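Local atomic coordinates of cycloalternan-forming enzyme (PDB entry 5F7U), a protein that is a multidomain carbohydrate-active enzyme of glycoside hydrolase family 31, built round a TIM barrel, with glycans and magnesium ions bound in the crystal. Residues Y238-T244 with D317-L323; D258-Q262 with R734-E738; V292-G298 with Q343-V347; S621-Y627 with K717-R721; Y727-A733 with V761-E765. The protein carries 1 engineered substitution. Residue numbers count along the deposited sequence, not the author numbering.

In the fold
Contacts 2 to 5 cluster where the mutarotase-like domain, the TIM barrel and the C-terminal beta domain meet, while contact 1 lies farther out, within the mutarotase-like sheet. Contact 1 approaches contact 3 through Tyr319 OH and Tyr297 OH, 3.0 Å apart. Contact 3 is tied to contact 5 by a salt bridge, Lys296 NZ to Glu729 OE2 at 2.7 Å, and packs on contact 4, with Val292 CG2 3.6 Å from Thr622 CG2. Contact 2 adjoins contact 5, Arg734 NH2 lying 2.9 Å from Pro728 O. The side chain of Ile346 in contact 3 has a bound magnesium ion about 9 Å away, and that of Lys717 in contact 4 has one at about 12 Å.

Contact 1 of 5, residues Y238-T244 with D317-L323; sequences YQNNFMT and DKYSFVL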
# COMPACT_ATOMS: atom_id res chain seq x y z
N TYR A 238 25.40 -12.05 5.52
CA TYR A 238 26.00 -11.34 4.40
C TYR A 238 25.80 -9.85 4.61
O TYR A 238 24.86 -9.45 5.27
CB TYR A 238 25.27 -11.67 3.10
CG TYR A 238 25.58 -12.99 2.50
CD1 TYR A 238 26.79 -13.19 1.81
CD2 TYR A 238 24.66 -14.05 2.55
CE1 TYR A 238 27.09 -14.41 1.21
CE2 TYR A 238 24.96 -15.29 1.96
CZ TYR A 238 26.16 -15.46 1.29
OH TYR A 238 26.47 -16.66 0.68
N GLN A 239 26.67 -9.04 4.02
CA GLN A 239 26.39 -7.59 3.96
C GLN A 239 26.92 -6.97 2.69
O GLN A 239 27.87 -7.49 2.07
CB GLN A 239 26.99 -6.86 5.19
CG GLN A 239 28.51 -6.81 5.21
CD GLN A 239 29.01 -6.00 6.38
OE1 GLN A 239 29.00 -4.77 6.35
NE2 GLN A 239 29.42 -6.67 7.44
N ASN A 240 26.30 -5.87 2.29
CA ASN A 240 26.93 -4.93 1.37
C ASN A 240 26.63 -3.49 1.84
O ASN A 240 25.70 -3.26 2.64
CB ASN A 240 26.50 -5.16 -0.08
CG ASN A 240 27.56 -4.68 -1.09
OD1 ASN A 240 28.57 -4.07 -0.70
ND2 ASN A 240 27.36 -4.97 -2.36
N ASN A 241 27.46 -2.56 1.39
CA ASN A 241 27.45 -1.19 1.86
C ASN A 241 27.56 -0.27 0.68
O ASN A 241 28.36 -0.52 -0.23
CB ASN A 241 28.64 -0.94 2.80
CG ASN A 241 28.56 -1.81 4.05
OD1 ASN A 241 28.01 -1.39 5.07
ND2 ASN A 241 29.09 -3.03 3.97
N PHE A 242 26.77 0.80 0.70
CA PHE A 242 26.55 1.68 -0.45
C PHE A 242 26.68 3.14 -0.05
O PHE A 242 26.41 3.49 1.10
CB PHE A 242 25.16 1.39 -1.04
CG PHE A 242 24.97 -0.05 -1.45
CD1 PHE A 242 25.34 -0.48 -2.74
CD2 PHE A 242 24.44 -1.00 -0.56
CE1 PHE A 242 25.18 -1.81 -3.13
CE2 PHE A 242 24.28 -2.33 -0.95
CZ PHE A 242 24.65 -2.73 -2.23
N MET A 243 27.11 3.98 -0.99
CA MET A 243 27.25 5.42 -0.74
C MET A 243 25.92 6.09 -1.03
O MET A 243 25.29 5.78 -2.05
CB MET A 243 28.31 6.01 -1.67
CG MET A 243 28.57 7.48 -1.40
SD MET A 243 30.20 7.86 -2.02
CE MET A 243 31.11 6.89 -0.83
N THR A 244 25.50 7.00 -0.15
CA THR A 244 24.24 7.71 -0.35
C THR A 244 24.35 9.22 -0.04
O THR A 244 24.77 9.59 1.07
CB THR A 244 23.07 7.07 0.44
OG1 THR A 244 21.93 7.93 0.38
CG2 THR A 244 23.46 6.81 1.92
N ASP A 317 26.50 9.02 5.17
CA ASP A 317 26.56 8.83 3.72
C ASP A 317 26.61 7.35 3.32
O ASP A 317 27.01 7.03 2.21
CB ASP A 317 27.75 9.61 3.12
CG ASP A 317 29.11 9.06 3.51
OD1 ASP A 317 29.22 8.28 4.48
OD2 ASP A 317 30.10 9.43 2.85
N LYS A 318 26.19 6.46 4.22
CA LYS A 318 26.25 5.03 3.96
C LYS A 318 24.90 4.37 4.18
O LYS A 318 24.26 4.60 5.20
CB LYS A 318 27.28 4.37 4.89
CG LYS A 318 27.52 2.87 4.63
CD LYS A 318 28.44 2.24 5.67
CE LYS A 318 29.84 2.79 5.57
NZ LYS A 318 30.82 1.93 6.31
N TYR A 319 24.47 3.54 3.23
CA TYR A 319 23.41 2.56 3.56
C TYR A 319 23.88 1.14 3.36
O TYR A 319 24.74 0.86 2.53
CB TYR A 319 22.06 2.83 2.87
CG TYR A 319 21.98 2.46 1.40
CD1 TYR A 319 21.61 1.16 1.00
CD2 TYR A 319 22.24 3.41 0.42
CE1 TYR A 319 21.51 0.83 -0.36
CE2 TYR A 319 22.13 3.10 -0.95
CZ TYR A 319 21.76 1.81 -1.33
OH TYR A 319 21.68 1.51 -2.67
N SER A 320 23.30 0.22 4.14
CA SER A 320 23.80 -1.15 4.18
C SER A 320 22.65 -2.11 4.32
O SER A 320 21.61 -1.73 4.87
CB SER A 320 24.74 -1.34 5.37
OG SER A 320 25.75 -0.33 5.42
N PHE A 321 22.84 -3.33 3.82
CA PHE A 321 21.97 -4.41 4.27
C PHE A 321 22.80 -5.48 4.94
O PHE A 321 23.94 -5.71 4.57
CB PHE A 321 21.05 -4.97 3.17
CG PHE A 321 21.77 -5.62 2.01
CD1 PHE A 321 22.31 -6.90 2.13
CD2 PHE A 321 21.85 -4.96 0.77
CE1 PHE A 321 22.95 -7.50 1.05
CE2 PHE A 321 22.47 -5.56 -0.32
CZ PHE A 321 23.04 -6.83 -0.17
N VAL A 322 22.21 -6.09 5.96
CA VAL A 322 22.84 -7.22 6.64
C VAL A 322 21.79 -8.31 6.60
O VAL A 322 20.69 -8.14 7.14
CB VAL A 322 23.24 -6.88 8.09
CG1 VAL A 322 23.92 -8.10 8.74
CG2 VAL A 322 24.19 -5.71 8.12
N LEU A 323 22.12 -9.39 5.91
CA LEU A 323 21.17 -10.47 5.66
C LEU A 323 21.59 -11.70 6.44
O LEU A 323 22.75 -12.13 6.34
CB LEU A 323 21.14 -10.81 4.15
CG LEU A 323 20.31 -12.04 3.75
CD1 LEU A 323 18.81 -11.87 3.99
CD2 LEU A 323 20.54 -12.39 2.28
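Two neighbouring antiparallel strands, 235-243 and 318-327, pair here within the large beta sheet of the mutarotase-like domain; the axes of 238-243 and 318-323 approach to 4.6 Å, at 162° between their N-to-C directions. Tyr238-Leu323, Asn240-Phe321 and Phe242-Tyr319 are the hydrogen-bonded pairs. Tyr238 N to Leu323 O and Leu323 N to Tyr238 O are both 2.8 Å, and Phe242 N to Tyr319 O is 2.7 Å; Asn240 N to Phe321 O is longer at 3.3 Å. Beyond the strand, Thr244 N still reaches Asp317 O at 2.8 Å. The face carrying Tyr238, Asn240, Phe242, Tyr319, Phe321 and Leu323 is largely aromatic. Phe242 CB sits over the Tyr319 ring, 3.5 Å from its centroid, and Phe242 CE2 meets Phe321 CE2 at 3.8 Å. This face packs on Met299, Val301 and Leu333, and Tyr319 OH bonds to Thr216. The face carrying Gln239, Asn241, Lys318 and Ser320 is more polar: Ser320 OG donates to Asn241 OD1 at 2.5 Å, and Asn241 ND2 to Gln239 OE1 at 2.9 Å. Strands 214-229 and 307-311 flank the pair. One aromatic side packed against further strands and one more polar side fit the beta-sandwich of the galactose mutarotase-like domain in family 31 enzymes.

Contact 2 of 5, residues D258-Q262 with R734-E738; sequences DTINQ and RDLDE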
# COMPACT_ATOMS: atom_id res chain seq x y z
N ASP A 258 5.72 4.13 10.76
CA ASP A 258 6.44 5.21 11.40
C ASP A 258 6.74 6.40 10.49
O ASP A 258 6.60 7.56 10.91
CB ASP A 258 7.72 4.69 12.10
CG ASP A 258 8.67 3.88 11.19
OD1 ASP A 258 8.33 3.50 10.04
OD2 ASP A 258 9.82 3.61 11.66
N THR A 259 7.15 6.10 9.26
CA THR A 259 7.55 7.10 8.28
C THR A 259 7.46 6.48 6.89
O THR A 259 7.59 5.27 6.74
CB THR A 259 8.97 7.63 8.55
OG1 THR A 259 9.29 8.64 7.59
CG2 THR A 259 10.01 6.49 8.54
N ILE A 260 7.23 7.31 5.88
CA ILE A 260 7.31 6.84 4.49
C ILE A 260 8.73 6.88 3.91
O ILE A 260 9.02 6.22 2.91
CB ILE A 260 6.27 7.50 3.55
CG1 ILE A 260 6.43 9.02 3.48
CG2 ILE A 260 4.85 7.11 4.01
CD1 ILE A 260 7.33 9.51 2.37
N ASN A 261 9.61 7.68 4.51
CA ASN A 261 10.99 7.79 4.07
C ASN A 261 11.88 7.25 5.18
O ASN A 261 12.02 7.86 6.22
CB ASN A 261 11.30 9.26 3.77
CG ASN A 261 12.76 9.50 3.43
OD1 ASN A 261 13.59 8.58 3.38
ND2 ASN A 261 13.10 10.77 3.21
N GLN A 262 12.51 6.11 4.93
CA GLN A 262 13.26 5.40 5.97
C GLN A 262 14.67 5.92 6.20
O GLN A 262 15.39 5.36 7.01
CB GLN A 262 13.28 3.88 5.68
CG GLN A 262 11.89 3.23 5.69
CD GLN A 262 11.22 3.22 7.06
OE1 GLN A 262 11.88 3.20 8.10
NE2 GLN A 262 9.90 3.21 7.07
N ARG A 734 9.12 14.83 -1.79
CA ARG A 734 9.95 13.74 -1.24
C ARG A 734 9.41 13.14 0.06
O ARG A 734 9.47 11.92 0.24
CB ARG A 734 11.40 14.21 -1.04
CG ARG A 734 12.15 14.46 -2.35
CD ARG A 734 12.51 13.11 -2.97
NE ARG A 734 13.18 13.23 -4.27
CZ ARG A 734 14.50 13.27 -4.43
NH1 ARG A 734 15.34 13.23 -3.38
NH2 ARG A 734 15.00 13.34 -5.66
N ASP A 735 8.88 13.98 0.95
CA ASP A 735 8.54 13.49 2.28
C ASP A 735 7.04 13.51 2.58
O ASP A 735 6.62 13.16 3.69
CB ASP A 735 9.29 14.30 3.35
CG ASP A 735 10.81 14.18 3.24
OD1 ASP A 735 11.35 13.07 3.07
OD2 ASP A 735 11.48 15.21 3.35
N LEU A 736 6.24 13.89 1.59
CA LEU A 736 4.81 14.09 1.79
C LEU A 736 4.10 12.81 2.19
O LEU A 736 4.22 11.79 1.50
CB LEU A 736 4.17 14.67 0.53
CG LEU A 736 4.72 16.02 0.06
CD1 LEU A 736 4.02 16.36 -1.26
CD2 LEU A 736 4.52 17.13 1.08
N ASP A 737 3.37 12.87 3.30
CA ASP A 737 2.67 11.69 3.80
C ASP A 737 1.21 11.97 4.15
O ASP A 737 0.57 11.15 4.80
CB ASP A 737 3.44 11.09 4.99
CG ASP A 737 3.64 12.06 6.13
OD1 ASP A 737 3.09 13.20 6.09
OD2 ASP A 737 4.41 11.71 7.05
N GLU A 738 0.70 13.14 3.73
CA GLU A 738 -0.69 13.51 3.99
C GLU A 738 -1.44 13.87 2.71
O GLU A 738 -2.47 14.55 2.74
CB GLU A 738 -0.77 14.63 5.05
CG GLU A 738 -0.03 14.32 6.34
CD GLU A 738 -0.23 15.34 7.45
OE1 GLU A 738 -0.94 16.36 7.26
OE2 GLU A 738 0.30 15.10 8.57
O HOH W 1 6.48 10.01 6.92
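Arg734 opens the segment with its backbone: its O lies 3.9 Å from Ile260 CD1 and accepts a hydrogen bond from Tyr251 OH. The guanidinium leads away from the 258-262 loop, NH2 bonding to Pro728 O. Asp735 follows with the one direct hydrogen bond between the segments, Asn261 ND2 to Asp735 OD1 at 2.9 Å and nearly straight (167°); Asp735 O lies 3.9 Å from Ile260 CD1. The m rotamer of Asp735 brings its carboxylate to the amide, while Asn261 OD1 accepts from the backbone N of Phe250 and of Arg263, so both ends of that side chain are used. Neither segment is helix or strand: this is a loop-to-loop interface between two domains of the family 31 architecture, the mutarotase-like domain supplying 258-262 and the C-terminal beta domain 734-738. Leu736 turns its CB away from the loop; its O, 4.0 Å from Ile260 CD1, accepts from Gln722 NE2. Ile260 thus rests its methyl tip against three successive carbonyls, and it also packs on Lys615 and Leu618 of the barrel helix 607-622. At Asp737 the CB points toward the loop and stands 3.9 Å from Ile260 CG1. A water spans the rest of the gap, donating to Asp737 OD2 at 2.7 Å and accepting from Ile260 N at 3.0 Å. Glu738 makes no contact with 258-262; Gln753 NE2 donates to its OE1.

Contact 3 of 5, residues V292-G298 with Q343-V347; sequences VSANKYG and QNDIV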
# COMPACT_ATOMS: atom_id res chain seq x y z
N VAL A 292 12.52 1.45 -2.84
CA VAL A 292 12.66 2.30 -4.02
C VAL A 292 13.27 3.61 -3.57
O VAL A 292 12.81 4.21 -2.58
CB VAL A 292 11.29 2.56 -4.68
CG1 VAL A 292 11.41 3.62 -5.79
CG2 VAL A 292 10.72 1.26 -5.23
N SER A 293 14.32 4.05 -4.28
CA SER A 293 14.94 5.35 -4.01
C SER A 293 14.46 6.37 -5.00
O SER A 293 14.30 6.07 -6.19
CB SER A 293 16.46 5.23 -4.05
OG SER A 293 17.04 6.52 -4.17
N ALA A 294 14.26 7.61 -4.53
CA ALA A 294 13.94 8.70 -5.42
C ALA A 294 15.11 9.06 -6.36
O ALA A 294 14.93 9.85 -7.29
CB ALA A 294 13.45 9.90 -4.63
N ASN A 295 16.28 8.46 -6.16
CA ASN A 295 17.38 8.51 -7.14
C ASN A 295 17.23 7.54 -8.31
O ASN A 295 18.17 7.32 -9.06
CB ASN A 295 18.75 8.39 -6.45
CG ASN A 295 19.11 9.67 -5.71
OD1 ASN A 295 18.30 10.60 -5.67
ND2 ASN A 295 20.28 9.71 -5.10
N LYS A 296 16.03 6.97 -8.43
CA LYS A 296 15.58 6.26 -9.65
C LYS A 296 16.12 4.82 -9.76
O LYS A 296 16.49 4.36 -10.86
CB LYS A 296 15.89 7.06 -10.92
CG LYS A 296 15.27 8.45 -10.92
CD LYS A 296 15.43 9.09 -12.28
CE LYS A 296 14.81 10.49 -12.23
NZ LYS A 296 14.93 11.19 -13.53
N TYR A 297 16.15 4.12 -8.64
CA TYR A 297 16.42 2.69 -8.66
C TYR A 297 15.67 2.05 -7.49
O TYR A 297 15.31 2.72 -6.52
CB TYR A 297 17.94 2.38 -8.60
CG TYR A 297 18.53 2.73 -7.25
CD1 TYR A 297 18.94 4.04 -6.98
CD2 TYR A 297 18.61 1.78 -6.24
CE1 TYR A 297 19.44 4.39 -5.73
CE2 TYR A 297 19.10 2.12 -4.97
CZ TYR A 297 19.52 3.43 -4.75
OH TYR A 297 19.98 3.77 -3.51
N GLY A 298 15.46 0.74 -7.62
CA GLY A 298 15.01 -0.09 -6.51
C GLY A 298 16.09 -1.11 -6.17
O GLY A 298 16.95 -1.41 -7.00
N GLN A 343 9.41 5.54 -11.83
CA GLN A 343 9.40 4.85 -10.52
C GLN A 343 8.39 3.72 -10.48
O GLN A 343 8.63 2.68 -9.85
CB GLN A 343 9.10 5.81 -9.36
CG GLN A 343 10.06 7.00 -9.30
CD GLN A 343 11.48 6.57 -8.97
OE1 GLN A 343 12.31 6.35 -9.86
NE2 GLN A 343 11.78 6.46 -7.68
N ASN A 344 7.26 3.92 -11.17
CA ASN A 344 6.25 2.89 -11.21
C ASN A 344 6.67 1.69 -12.03
O ASN A 344 6.29 0.55 -11.73
CB ASN A 344 4.94 3.48 -11.68
CG ASN A 344 4.40 4.49 -10.69
OD1 ASN A 344 4.28 4.18 -9.50
ND2 ASN A 344 4.13 5.71 -11.15
N ASP A 345 7.50 1.96 -13.04
CA ASP A 345 8.09 0.89 -13.84
C ASP A 345 9.11 0.09 -13.03
O ASP A 345 9.25 -1.13 -13.25
CB ASP A 345 8.75 1.46 -15.09
CG ASP A 345 9.01 0.39 -16.12
OD1 ASP A 345 8.10 -0.43 -16.34
OD2 ASP A 345 10.12 0.39 -16.70
N ILE A 346 9.78 0.73 -12.07
CA ILE A 346 10.69 0.01 -11.16
C ILE A 346 9.86 -0.99 -10.35
O ILE A 346 10.23 -2.16 -10.23
CB ILE A 346 11.50 0.97 -10.26
CG1 ILE A 346 12.53 1.72 -11.13
CG2 ILE A 346 12.15 0.24 -9.08
CD1 ILE A 346 13.20 2.90 -10.41
N VAL A 347 8.72 -0.53 -9.83
CA VAL A 347 7.78 -1.42 -9.13
C VAL A 347 7.30 -2.56 -10.03
O VAL A 347 7.26 -3.72 -9.59
CB VAL A 347 6.61 -0.65 -8.47
CG1 VAL A 347 5.69 -1.61 -7.70
CG2 VAL A 347 7.20 0.37 -7.51
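A helix side chain reaches into a hairpin turn: Gln343 NE2 donates to Ser293 O at 3.0 Å (157°), the same carbonyl that accepts Lys296 N at 3.0 Å within the turn. The amide group lies along the turn, its NE2 3.4 Å from Val292 CG1 and its OE1 3.3 Å from Lys296 CA. Gln343 adopts m for chi1 and chi2, which swings the amide over from the first turn of helix 343-354. The hairpin joins strands 287-293 and 297-301 of the mutarotase-like domain through a type I turn with a G1-type bulge: Ala294 and Asn295 are near-helical, Lys296 takes positive phi (80/40), and Ser293 N closes on Tyr297 O at 2.8 Å. Ser293 OG accepts from Asn295 N at 2.9 Å, an ST turn, and also bonds to Glu248. Below the turn the contact is apolar. Ile346 lays CD1 3.6 Å from Lys296 C and CG2 3.7 Å from Gly298 N; a CB on Gly298 would stand 2.9 Å from Ile346 CG2, so the glycine gives the helix its room. Val292 CG2 lies 4.2 Å from Ile346 CG2 and 4.3 Å from Val347 CG2. Lys296 NZ extends to a salt bridge with Glu729 of the C-terminal domain.

Contact 4 of 5, residues S621-Y627 with K717-R721; sequences STSGVSY and KSMMR
Segment 621-627 leaves the end of barrel helix 607-622 and runs toward strand 628-631, while 717-721 enters the edge strand 720-721 of the C-terminal beta domain. Ser621 and Thr622 are helical; Ser623 is the first to depart (-84/7), and Gly624 has positive phi (89/6). Val625 and Ser626 follow at -101/95 and -95/-36. Opposite, Ser718 is extended (-65/154), Met719 helical (-70/-41), and Met720 and Arg721 are beta. The closest CA pair is Ser626-Ser718, 4.7 Å. Three serines carry the polar contact. Ser621 O takes two donors, Gly624 N at 3.0 Å and Ser718 OG (chi1 m) at 2.8 Å. Ser621 OG (t) donates to Met720 O at 2.6 Å. Ser626 OG (t) accepts from Met719 N at 2.9 Å and also bonds to Thr712 OG1. A water accepts from Met720 N at 2.9 Å and lies 2.8 Å from Ser626 O. Ser718 O receives Arg721 NH2 at 2.9 Å, and Arg721 NH1 forms a salt bridge with Asp726. Met719 SD stands 3.8 Å from Tyr627 CD1, a Met-aromatic contact, with Tyr627 OH bonded to Ala709 O. Val625 N bonds back to Ala620 O, making Gly624 the C-prime of a Schellman motif, here ending the helix between the sixth and seventh strands of the TIM barrel.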
# COMPACT_ATOMS: atom_id res chain seq x y z
N SER A 621 2.16 0.37 -0.88
CA SER A 621 2.02 0.67 -2.30
C SER A 621 3.34 0.61 -3.06
O SER A 621 3.44 -0.05 -4.12
CB SER A 621 1.42 2.07 -2.44
OG SER A 621 1.54 2.52 -3.77
N THR A 622 4.35 1.30 -2.54
CA THR A 622 5.69 1.29 -3.15
C THR A 622 6.28 -0.12 -3.21
O THR A 622 7.00 -0.45 -4.16
CB THR A 622 6.61 2.26 -2.40
OG1 THR A 622 6.11 3.59 -2.61
CG2 THR A 622 8.08 2.17 -2.91
N SER A 623 5.90 -0.95 -2.23
CA SER A 623 6.36 -2.33 -2.07
C SER A 623 5.54 -3.32 -2.91
O SER A 623 5.74 -4.52 -2.79
CB SER A 623 6.32 -2.72 -0.58
OG SER A 623 7.06 -1.79 0.19
N GLY A 624 4.64 -2.81 -3.75
CA GLY A 624 3.89 -3.68 -4.68
C GLY A 624 2.60 -4.23 -4.10
O GLY A 624 1.93 -5.06 -4.74
N VAL A 625 2.23 -3.79 -2.89
CA VAL A 625 0.97 -4.22 -2.26
C VAL A 625 -0.02 -3.07 -2.47
O VAL A 625 -0.04 -2.09 -1.72
CB VAL A 625 1.16 -4.59 -0.76
CG1 VAL A 625 -0.18 -4.97 -0.11
CG2 VAL A 625 2.14 -5.75 -0.64
N SER A 626 -0.81 -3.20 -3.53
CA SER A 626 -1.67 -2.12 -4.01
C SER A 626 -3.08 -2.23 -3.45
O SER A 626 -3.71 -1.21 -3.17
CB SER A 626 -1.71 -2.21 -5.54
OG SER A 626 -2.60 -1.28 -6.14
N TYR A 627 -3.58 -3.46 -3.28
CA TYR A 627 -4.96 -3.65 -2.81
C TYR A 627 -4.96 -3.61 -1.30
O TYR A 627 -5.03 -4.65 -0.63
CB TYR A 627 -5.56 -4.95 -3.33
CG TYR A 627 -5.67 -5.06 -4.85
CD1 TYR A 627 -5.52 -3.94 -5.70
CD2 TYR A 627 -5.93 -6.31 -5.43
CE1 TYR A 627 -5.62 -4.09 -7.09
CE2 TYR A 627 -6.06 -6.46 -6.80
CZ TYR A 627 -5.90 -5.36 -7.63
OH TYR A 627 -6.01 -5.55 -9.00
N LYS A 717 1.38 -0.67 -11.45
CA LYS A 717 1.14 0.66 -10.92
C LYS A 717 0.14 0.58 -9.77
O LYS A 717 -1.02 0.25 -9.98
CB LYS A 717 0.61 1.59 -11.99
CG LYS A 717 0.58 3.05 -11.56
CD LYS A 717 0.73 3.90 -12.80
CE LYS A 717 0.53 5.34 -12.47
NZ LYS A 717 0.37 6.00 -13.79
N SER A 718 0.60 0.86 -8.55
CA SER A 718 -0.30 0.80 -7.40
C SER A 718 -1.40 1.83 -7.49
O SER A 718 -1.23 2.88 -8.13
CB SER A 718 0.49 0.97 -6.10
OG SER A 718 1.37 -0.14 -5.95
N MET A 719 -2.54 1.54 -6.86
CA MET A 719 -3.71 2.42 -6.92
C MET A 719 -3.52 3.74 -6.17
O MET A 719 -3.93 4.80 -6.65
CB MET A 719 -4.94 1.69 -6.39
CG MET A 719 -5.42 0.63 -7.38
SD MET A 719 -6.61 -0.47 -6.62
CE MET A 719 -8.08 0.53 -6.68
N MET A 720 -2.89 3.66 -5.00
CA MET A 720 -2.67 4.83 -4.18
C MET A 720 -1.18 5.00 -4.03
O MET A 720 -0.53 4.06 -3.58
CB MET A 720 -3.32 4.60 -2.80
CG MET A 720 -3.09 5.75 -1.84
SD MET A 720 -3.86 5.51 -0.21
CE MET A 720 -3.07 3.98 0.24
N ARG A 721 -0.62 6.16 -4.40
CA ARG A 721 0.84 6.31 -4.44
C ARG A 721 1.33 7.58 -3.76
O ARG A 721 0.75 8.65 -3.92
CB ARG A 721 1.36 6.30 -5.90
CG ARG A 721 1.02 5.03 -6.68
CD ARG A 721 1.47 5.03 -8.15
NE ARG A 721 1.04 6.24 -8.88
CZ ARG A 721 -0.22 6.55 -9.18
NH1 ARG A 721 -0.50 7.68 -9.83
NH2 ARG A 721 -1.22 5.72 -8.85
O HOH W 2 -2.25 1.15 -3.66

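Contact 5 of 5, residues Y727-A733 with V761-E765; sequences YPEDVNA and VYLPE
Tyr727 offers one ring face to Pro764, whose CB lies 3.6 Å from the centroid of the Tyr727 ring and only 8° off its normal; Tyr727 CE2 is 3.6 Å from Pro764 CG. A second CH-pi contact runs the other way, Asn732 CB standing 3.6 Å from the centroid of the Tyr762 ring, 16° off the normal. Tyr727 (chi1 m) starts a type I turn to Asp730, with Pro728 at -69/-23, Glu729 at -85/-12 and Asp730 N to Tyr727 O at 3.2 Å. Asp730 is extended (-79/108); helical angles follow at 731-733, with Ala733 N on Asp730 O at 2.9 Å. The nearest CA pairs are Asn732-Tyr762, 7.4 Å, and Asp730-Pro764, 7.5 Å. With chi1 t, Asp730 directs OD2 to Tyr762 OH (chi1 t), which donates at 2.5 Å, while OD1 accepts Asn732 N at 2.9 Å. One water donates to Asp730 OD2 at 2.7 Å and accepts from Glu765 N at 2.8 Å; another lies 2.7 Å from Tyr727 OH and donates to Glu765 O at 3.2 Å. Asp730 OD1 thus closes an Asx turn within the loop while OD2 holds Tyr762 on strand 758-763, inside the C-terminal beta domain of family 31.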
# COMPACT_ATOMS: atom_id res chain seq x y z
N TYR A 727 6.60 11.75 -9.16
CA TYR A 727 7.41 12.99 -9.31
C TYR A 727 8.72 12.88 -8.53
O TYR A 727 8.95 13.63 -7.58
CB TYR A 727 6.60 14.22 -8.87
CG TYR A 727 5.28 14.34 -9.57
CD1 TYR A 727 5.17 14.94 -10.83
CD2 TYR A 727 4.13 13.82 -8.99
CE1 TYR A 727 3.94 15.02 -11.48
CE2 TYR A 727 2.89 13.91 -9.62
CZ TYR A 727 2.82 14.50 -10.87
OH TYR A 727 1.58 14.57 -11.49
N PRO A 728 9.61 11.93 -8.94
CA PRO A 728 10.77 11.67 -8.09
C PRO A 728 11.80 12.79 -8.03
O PRO A 728 12.54 12.87 -7.05
CB PRO A 728 11.39 10.42 -8.71
CG PRO A 728 10.90 10.41 -10.12
CD PRO A 728 9.51 10.95 -10.04
N GLU A 729 11.82 13.65 -9.05
CA GLU A 729 12.79 14.76 -9.08
C GLU A 729 12.30 15.97 -8.32
O GLU A 729 13.07 16.90 -8.07
CB GLU A 729 13.09 15.18 -10.51
CG GLU A 729 13.70 14.07 -11.35
CD GLU A 729 14.18 14.56 -12.68
OE1 GLU A 729 13.67 15.62 -13.15
OE2 GLU A 729 15.06 13.91 -13.25
N ASP A 730 11.02 15.98 -7.97
CA ASP A 730 10.40 17.13 -7.32
C ASP A 730 10.76 17.17 -5.85
O ASP A 730 10.25 16.38 -5.05
CB ASP A 730 8.89 17.10 -7.52
CG ASP A 730 8.22 18.40 -7.09
OD1 ASP A 730 8.67 19.05 -6.11
OD2 ASP A 730 7.21 18.77 -7.73
N VAL A 731 11.61 18.13 -5.49
CA VAL A 731 12.12 18.23 -4.10
C VAL A 731 11.01 18.40 -3.06
O VAL A 731 11.19 18.01 -1.89
CB VAL A 731 13.22 19.30 -3.94
CG1 VAL A 731 14.43 18.91 -4.79
CG2 VAL A 731 12.72 20.68 -4.31
N ASN A 732 9.88 18.96 -3.47
CA ASN A 732 8.79 19.17 -2.53
C ASN A 732 7.94 17.93 -2.30
O ASN A 732 7.14 17.91 -1.38
CB ASN A 732 7.90 20.33 -2.96
CG ASN A 732 8.37 21.65 -2.35
OD1 ASN A 732 8.96 22.45 -3.04
ND2 ASN A 732 8.13 21.86 -1.03
N ALA A 733 8.09 16.93 -3.16
CA ALA A 733 7.28 15.70 -3.11
C ALA A 733 7.88 14.63 -2.21
O ALA A 733 7.20 13.65 -1.90
CB ALA A 733 7.10 15.14 -4.52
N VAL A 761 -1.81 21.69 0.37
CA VAL A 761 -1.73 20.66 -0.68
C VAL A 761 -0.57 21.02 -1.58
O VAL A 761 -0.57 22.10 -2.19
CB VAL A 761 -3.01 20.57 -1.54
CG1 VAL A 761 -2.90 19.38 -2.51
CG2 VAL A 761 -4.26 20.41 -0.67
N TYR A 762 0.42 20.13 -1.69
CA TYR A 762 1.50 20.42 -2.64
C TYR A 762 1.04 19.99 -4.04
O TYR A 762 0.65 18.82 -4.24
CB TYR A 762 2.85 19.74 -2.27
CG TYR A 762 3.82 20.01 -3.41
CD1 TYR A 762 4.31 21.31 -3.63
CD2 TYR A 762 4.15 19.01 -4.33
CE1 TYR A 762 5.15 21.59 -4.70
CE2 TYR A 762 4.99 19.27 -5.41
CZ TYR A 762 5.47 20.57 -5.60
OH TYR A 762 6.29 20.86 -6.67
N LEU A 763 1.07 20.94 -4.99
CA LEU A 763 0.72 20.63 -6.37
C LEU A 763 1.96 20.57 -7.23
O LEU A 763 2.63 21.60 -7.40
CB LEU A 763 -0.27 21.66 -6.93
CG LEU A 763 -1.59 21.80 -6.18
CD1 LEU A 763 -2.38 22.94 -6.81
CD2 LEU A 763 -2.40 20.50 -6.18
N PRO A 764 2.28 19.39 -7.79
CA PRO A 764 3.38 19.31 -8.74
C PRO A 764 3.11 20.13 -10.00
O PRO A 764 1.98 20.56 -10.24
CB PRO A 764 3.43 17.83 -9.11
CG PRO A 764 2.76 17.14 -7.97
CD PRO A 764 1.64 18.08 -7.59
N GLU A 765 4.16 20.34 -10.80
CA GLU A 765 4.04 21.20 -11.97
C GLU A 765 2.94 20.66 -12.90
O GLU A 765 2.75 19.46 -12.98
CB GLU A 765 5.40 21.37 -12.67
CG GLU A 765 5.80 22.84 -12.71
CD GLU A 765 7.30 23.09 -12.73
OE1 GLU A 765 7.91 22.93 -13.81
OE2 GLU A 765 7.85 23.50 -11.68
O HOH W 3 1.47 16.53 -13.34
O HOH W 4 6.56 18.95 -10.36